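Local coordinates for protein putative phosphatase (PDB 3KYA) that is of unproven function but is classed as a putative phosphatase and binds zinc ions, at residues L110-R114 and V464-I468; D119-R123 and C135-D140. All blocks are in the same frame, centred on the assembly; numbering follows the deposited sequence.

Contact 1: residues L110-R114 and V464-I468; sequences LCGYR and VGHTI. With EDO (1,2-ethanediol), chain J.
The two segments run roughly antiparallel, their end-to-end directions 155° apart. Val-464 and Gly-465 take helical backbone angles in the tight turn between strands 457-462 and 467-473. Val-464 O accepts a hydrogen bond from Arg-114 NH1 (2.9 Å), delivered by an extended side chain (chi1 to chi3 t). His-466 is left-handed (phi/psi 62/39) and, with Thr-467, faces Asp-462 in a G1 beta bulge that ends the turn. His-466 ND1 (chi1 m) donates to the backbone Gln-463 O, while a water accepts from Tyr-113 N (3.1 Å) and lies within hydrogen-bonding reach of His-466 O (2.7 Å). Thr-467 lies opposite Gly-112 in a loose pairing, CA to CA 4.4 Å; Gly-112 (phi/psi 92/159) must be glycine, since a CB would strike His-466 O. Gly-112 O accepts a hydrogen bond from O2 of an ethanediol (3.1 Å), probably from crystallisation. Ile-468 pairs with Cys-111: Ile-468 N donates to Cys-111 O (3.0 Å), and Ile-468 O takes Leu-110 N (2.8 Å) and, weakly, Cys-111 N (3.5 Å). Leu-110 (-79/-54) and Cys-111 thus form a classic beta bulge where the chain turns. Ile-468 CG1 meets Cys-111 SG, and Ile-468 CG2 meets Leu-110 CD2, both at 3.9 Å. Strand 105-110 joins C-terminal strands 467-473 and 457-462 in the blade that closes a beta-propeller; Ile-167 of strand 161-168 packs on Leu-110 and Ile-468.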
loop_
_atom_site.group_PDB
_atom_site.type_symbol
_atom_site.label_atom_id
_atom_site.label_comp_id
_atom_site.label_asym_id
_atom_site.label_seq_id
_atom_site.Cartn_x
_atom_site.Cartn_y
_atom_site.Cartn_z
ATOM N N LEU A 110 -8.310 9.177 26.825
ATOM C CA LEU A 110 -8.562 8.412 28.059
ATOM C C LEU A 110 -8.594 9.295 29.309
ATOM O O LEU A 110 -9.536 9.238 30.109
ATOM C CB LEU A 110 -7.456 7.364 28.247
ATOM C CG LEU A 110 -7.566 6.456 29.473
ATOM C CD1 LEU A 110 -8.735 5.467 29.294
ATOM C CD2 LEU A 110 -6.246 5.755 29.766
ATOM N N CYS A 111 -7.534 10.066 29.515
ATOM C CA CYS A 111 -7.438 10.911 30.708
ATOM C C CYS A 111 -6.437 12.014 30.500
ATOM O O CYS A 111 -5.650 11.974 29.548
ATOM C CB CYS A 111 -7.062 10.080 31.934
ATOM S SG CYS A 111 -5.500 9.206 31.795
ATOM N N GLY A 112 -6.462 12.993 31.400
ATOM C CA GLY A 112 -5.619 14.172 31.272
ATOM C C GLY A 112 -6.370 15.255 30.517
ATOM O O GLY A 112 -7.357 14.980 29.823
ATOM N N TYR A 113 -5.930 16.495 30.693
ATOM C CA TYR A 113 -6.500 17.636 29.987
ATOM C C TYR A 113 -5.569 18.829 30.075
ATOM O O TYR A 113 -4.650 18.874 30.900
ATOM C CB TYR A 113 -7.881 18.026 30.520
ATOM C CG TYR A 113 -7.894 18.650 31.896
ATOM C CD1 TYR A 113 -7.825 17.861 33.042
ATOM C CD2 TYR A 113 -8.010 20.023 32.054
ATOM C CE1 TYR A 113 -7.852 18.433 34.314
ATOM C CE2 TYR A 113 -8.044 20.605 33.316
ATOM C CZ TYR A 113 -7.962 19.806 34.441
ATOM O OH TYR A 113 -7.997 20.372 35.693
ATOM N N ARG A 114 -5.825 19.794 29.205
ATOM C CA ARG A 114 -5.048 21.005 29.155
ATOM C C ARG A 114 -6.051 22.132 28.963
ATOM O O ARG A 114 -6.696 22.201 27.902
ATOM C CB ARG A 114 -4.045 20.912 27.998
ATOM C CG ARG A 114 -3.125 22.072 27.843
ATOM C CD ARG A 114 -2.310 21.956 26.548
ATOM N NE ARG A 114 -1.621 23.204 26.234
ATOM C CZ ARG A 114 -0.310 23.374 26.108
ATOM N NH1 ARG A 114 0.542 22.360 26.204
ATOM N NH2 ARG A 114 0.158 24.587 25.818
ATOM N N VAL A 464 2.631 16.896 24.863
ATOM C CA VAL A 464 2.276 18.327 24.858
ATOM C C VAL A 464 0.755 18.567 24.967
ATOM O O VAL A 464 0.320 19.574 25.507
ATOM C CB VAL A 464 3.007 19.076 23.694
ATOM C CG1 VAL A 464 2.476 20.494 23.505
ATOM C CG2 VAL A 464 4.525 19.115 23.982
ATOM N N GLY A 465 -0.055 17.609 24.532
ATOM C CA GLY A 465 -1.489 17.678 24.813
ATOM C C GLY A 465 -1.763 17.399 26.297
ATOM O O GLY A 465 -2.840 17.727 26.830
ATOM N N HIS A 466 -0.768 16.813 26.974
ATOM C CA HIS A 466 -0.846 16.432 28.397
ATOM C C HIS A 466 -1.952 15.396 28.652
ATOM O O HIS A 466 -2.648 15.417 29.694
ATOM C CB HIS A 466 -1.030 17.639 29.319
ATOM C CG HIS A 466 -0.052 18.753 29.067
ATOM N ND1 HIS A 466 1.190 18.544 28.505
ATOM C CD2 HIS A 466 -0.102 20.070 29.390
ATOM C CE1 HIS A 466 1.832 19.698 28.424
ATOM N NE2 HIS A 466 1.074 20.638 28.964
ATOM N N THR A 467 -2.069 14.467 27.709
ATOM C CA THR A 467 -3.097 13.436 27.737
ATOM C C THR A 467 -2.593 12.040 27.373
ATOM O O THR A 467 -1.523 11.861 26.744
ATOM C CB THR A 467 -4.206 13.750 26.702
ATOM O OG1 THR A 467 -3.604 14.036 25.427
ATOM C CG2 THR A 467 -5.043 14.961 27.120
ATOM N N ILE A 468 -3.374 11.056 27.806
ATOM C CA ILE A 468 -3.219 9.690 27.355
ATOM C C ILE A 468 -4.366 9.509 26.363
ATOM O O ILE A 468 -5.537 9.738 26.715
ATOM C CB ILE A 468 -3.332 8.649 28.469
ATOM C CG1 ILE A 468 -2.273 8.866 29.561
ATOM C CG2 ILE A 468 -3.221 7.259 27.877
ATOM C CD1 ILE A 468 -0.807 8.817 29.079
HETATM C C1 EDO J . -11.750 12.273 30.549
HETATM O O1 EDO J . -12.637 11.409 29.826
HETATM C C2 EDO J . -10.747 12.907 29.586
HETATM O O2 EDO J . -10.288 14.172 30.089
HETATM O O HOH W 1 -3.122 16.803 31.953
#

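Contact 2: residues D119-R123 and C135-D140; sequences DQGWR and CCGFSD
A single antiparallel bridge holds the loops together: Arg-123 N donates to Cys-136 O (2.9 Å) and Cys-136 N to Arg-123 O (3.0 Å), CA to CA 5.2 Å. One water accepts from Gln-120 NE2 (3.0 Å) and donates to Gly-121 O and Gly-137 O (2.8 Å each); Gln-120 OE1 also accepts from Asn-115 N, and NE2 bonds Asp-118 OD1. Trp-122 NE1 makes a weak hydrogen bond to Ser-139 OG (3.1 Å), at the indole edge, near its plane. With chi1 m and chi2 61°, the Trp-122 ring lies over the backbone: Gly-137 CA sits 3.6 Å from the five-membered ring centroid, a CH-pi contact. Glycine is needed there, because a CB would hit Trp-122 CE3. Cys-136 SG (chi1 p) lies 3.8 Å from Arg-123 CB and 3.5 Å from Gln-120 O. Trp-122 also stacks on His-161 and meets Tyr-158 edge-to-face. This is irregular loop-to-loop packing at the first blade of a six-bladed beta-propeller, beside His-161, a residue of a zinc site.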
loop_
_atom_site.group_PDB
_atom_site.type_symbol
_atom_site.label_atom_id
_atom_site.label_comp_id
_atom_site.label_asym_id
_atom_site.label_seq_id
_atom_site.Cartn_x
_atom_site.Cartn_y
_atom_site.Cartn_z
ATOM N N ASP A 119 -2.801 25.765 32.960
ATOM C CA ASP A 119 -2.390 25.887 34.371
ATOM C C ASP A 119 -2.971 24.820 35.299
ATOM O O ASP A 119 -2.911 24.977 36.512
ATOM C CB ASP A 119 -2.678 27.312 34.906
ATOM C CG ASP A 119 -4.165 27.639 35.016
ATOM O OD1 ASP A 119 -5.016 26.729 34.942
ATOM O OD2 ASP A 119 -4.485 28.840 35.191
ATOM N N GLN A 120 -3.510 23.740 34.730
ATOM C CA GLN A 120 -4.078 22.645 35.509
ATOM C C GLN A 120 -3.045 21.887 36.352
ATOM O O GLN A 120 -3.414 21.272 37.355
ATOM C CB GLN A 120 -4.848 21.646 34.617
ATOM C CG GLN A 120 -4.013 20.901 33.577
ATOM C CD GLN A 120 -3.429 21.812 32.530
ATOM O OE1 GLN A 120 -4.063 22.788 32.124
ATOM N NE2 GLN A 120 -2.215 21.502 32.076
ATOM N N GLY A 121 -1.782 21.903 35.932
ATOM C CA GLY A 121 -0.698 21.253 36.673
ATOM C C GLY A 121 -0.815 19.735 36.712
ATOM O O GLY A 121 -1.250 19.108 35.740
ATOM N N TRP A 122 -0.420 19.159 37.847
ATOM C CA TRP A 122 -0.459 17.711 38.082
ATOM C C TRP A 122 -1.371 17.407 39.256
ATOM O O TRP A 122 -1.331 18.091 40.295
ATOM C CB TRP A 122 0.947 17.161 38.371
ATOM C CG TRP A 122 1.900 17.233 37.198
ATOM C CD1 TRP A 122 2.320 18.364 36.546
ATOM C CD2 TRP A 122 2.591 16.138 36.571
ATOM N NE1 TRP A 122 3.194 18.035 35.535
ATOM C CE2 TRP A 122 3.373 16.677 35.531
ATOM C CE3 TRP A 122 2.606 14.755 36.776
ATOM C CZ2 TRP A 122 4.174 15.886 34.713
ATOM C CZ3 TRP A 122 3.396 13.978 35.963
ATOM C CH2 TRP A 122 4.168 14.543 34.940
ATOM N N ARG A 123 -2.185 16.370 39.090
ATOM C CA ARG A 123 -3.109 15.951 40.110
ATOM C C ARG A 123 -3.455 14.482 39.885
ATOM O O ARG A 123 -3.831 14.085 38.771
ATOM C CB ARG A 123 -4.380 16.809 40.052
ATOM C CG ARG A 123 -5.436 16.480 41.141
ATOM C CD ARG A 123 -6.761 17.242 40.927
ATOM N NE ARG A 123 -6.505 18.670 40.816
ATOM C CZ ARG A 123 -6.266 19.481 41.850
ATOM N NH1 ARG A 123 -6.256 19.024 43.099
ATOM N NH2 ARG A 123 -6.022 20.766 41.628
ATOM N N CYS A 135 -7.979 13.825 37.090
ATOM C CA CYS A 135 -6.529 13.798 37.030
ATOM C C CYS A 135 -5.936 14.547 35.826
ATOM O O CYS A 135 -6.579 14.737 34.787
ATOM C CB CYS A 135 -6.026 12.349 37.058
ATOM S SG CYS A 135 -6.335 11.418 35.522
ATOM N N CYS A 136 -4.699 14.976 36.007
ATOM C CA CYS A 136 -3.955 15.716 35.000
ATOM C C CYS A 136 -2.461 15.680 35.325
ATOM O O CYS A 136 -2.063 15.278 36.418
ATOM C CB CYS A 136 -4.459 17.157 34.903
ATOM S SG CYS A 136 -4.473 18.087 36.495
ATOM N N GLY A 137 -1.643 16.076 34.355
ATOM C CA GLY A 137 -0.191 16.107 34.505
ATOM C C GLY A 137 0.393 15.803 33.141
ATOM O O GLY A 137 0.263 16.623 32.219
ATOM N N PHE A 138 1.036 14.644 33.035
ATOM C CA PHE A 138 1.537 14.076 31.762
ATOM C C PHE A 138 2.345 15.000 30.842
ATOM O O PHE A 138 2.386 14.751 29.632
ATOM C CB PHE A 138 0.326 13.582 30.938
ATOM C CG PHE A 138 -0.599 12.658 31.687
ATOM C CD1 PHE A 138 -0.216 11.355 31.958
ATOM C CD2 PHE A 138 -1.854 13.089 32.110
ATOM C CE1 PHE A 138 -1.050 10.498 32.647
ATOM C CE2 PHE A 138 -2.717 12.221 32.807
ATOM C CZ PHE A 138 -2.313 10.932 33.071
ATOM N N SER A 139 3.050 15.982 31.404
ATOM C CA SER A 139 3.660 17.044 30.584
ATOM C C SER A 139 5.117 16.864 30.169
ATOM O O SER A 139 5.574 17.516 29.220
ATOM C CB SER A 139 3.468 18.390 31.291
ATOM O OG SER A 139 4.094 18.423 32.559
ATOM N N ASP A 140 5.839 15.985 30.848
ATOM C CA ASP A 140 7.218 15.696 30.474
ATOM C C ASP A 140 7.230 14.557 29.469
ATOM O O ASP A 140 6.267 13.789 29.391
ATOM C CB ASP A 140 8.020 15.324 31.703
ATOM C CG ASP A 140 8.074 16.451 32.708
ATOM O OD1 ASP A 140 8.496 17.578 32.340
ATOM O OD2 ASP A 140 7.688 16.208 33.862
HETATM O O HOH W 2 -0.459 19.218 33.063
#

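Contact 1 is where the propeller ring closes: strand 105-110 joins the sheet of the C-terminal strands, the Velcro closure of this fold. Contact 2 is nested in the sequence it encloses and carries the chain into the first blade. Their centres are 8 Å apart and they touch directly, with His-466 CB 3.3 Å from Gly-137 O, His-466 O 3.4 Å from Phe-138 CD2 and Tyr-113 O 3.4 Å from Gln-120 CG, so 464-468 packs on 135-140, and 110-114 on 119-123. Zinc lies closer to contact 2: a bound zinc is about 4 Å from the Asp-140 side chain, whereas the His-466 side chain is about 11 Å from a bound zinc.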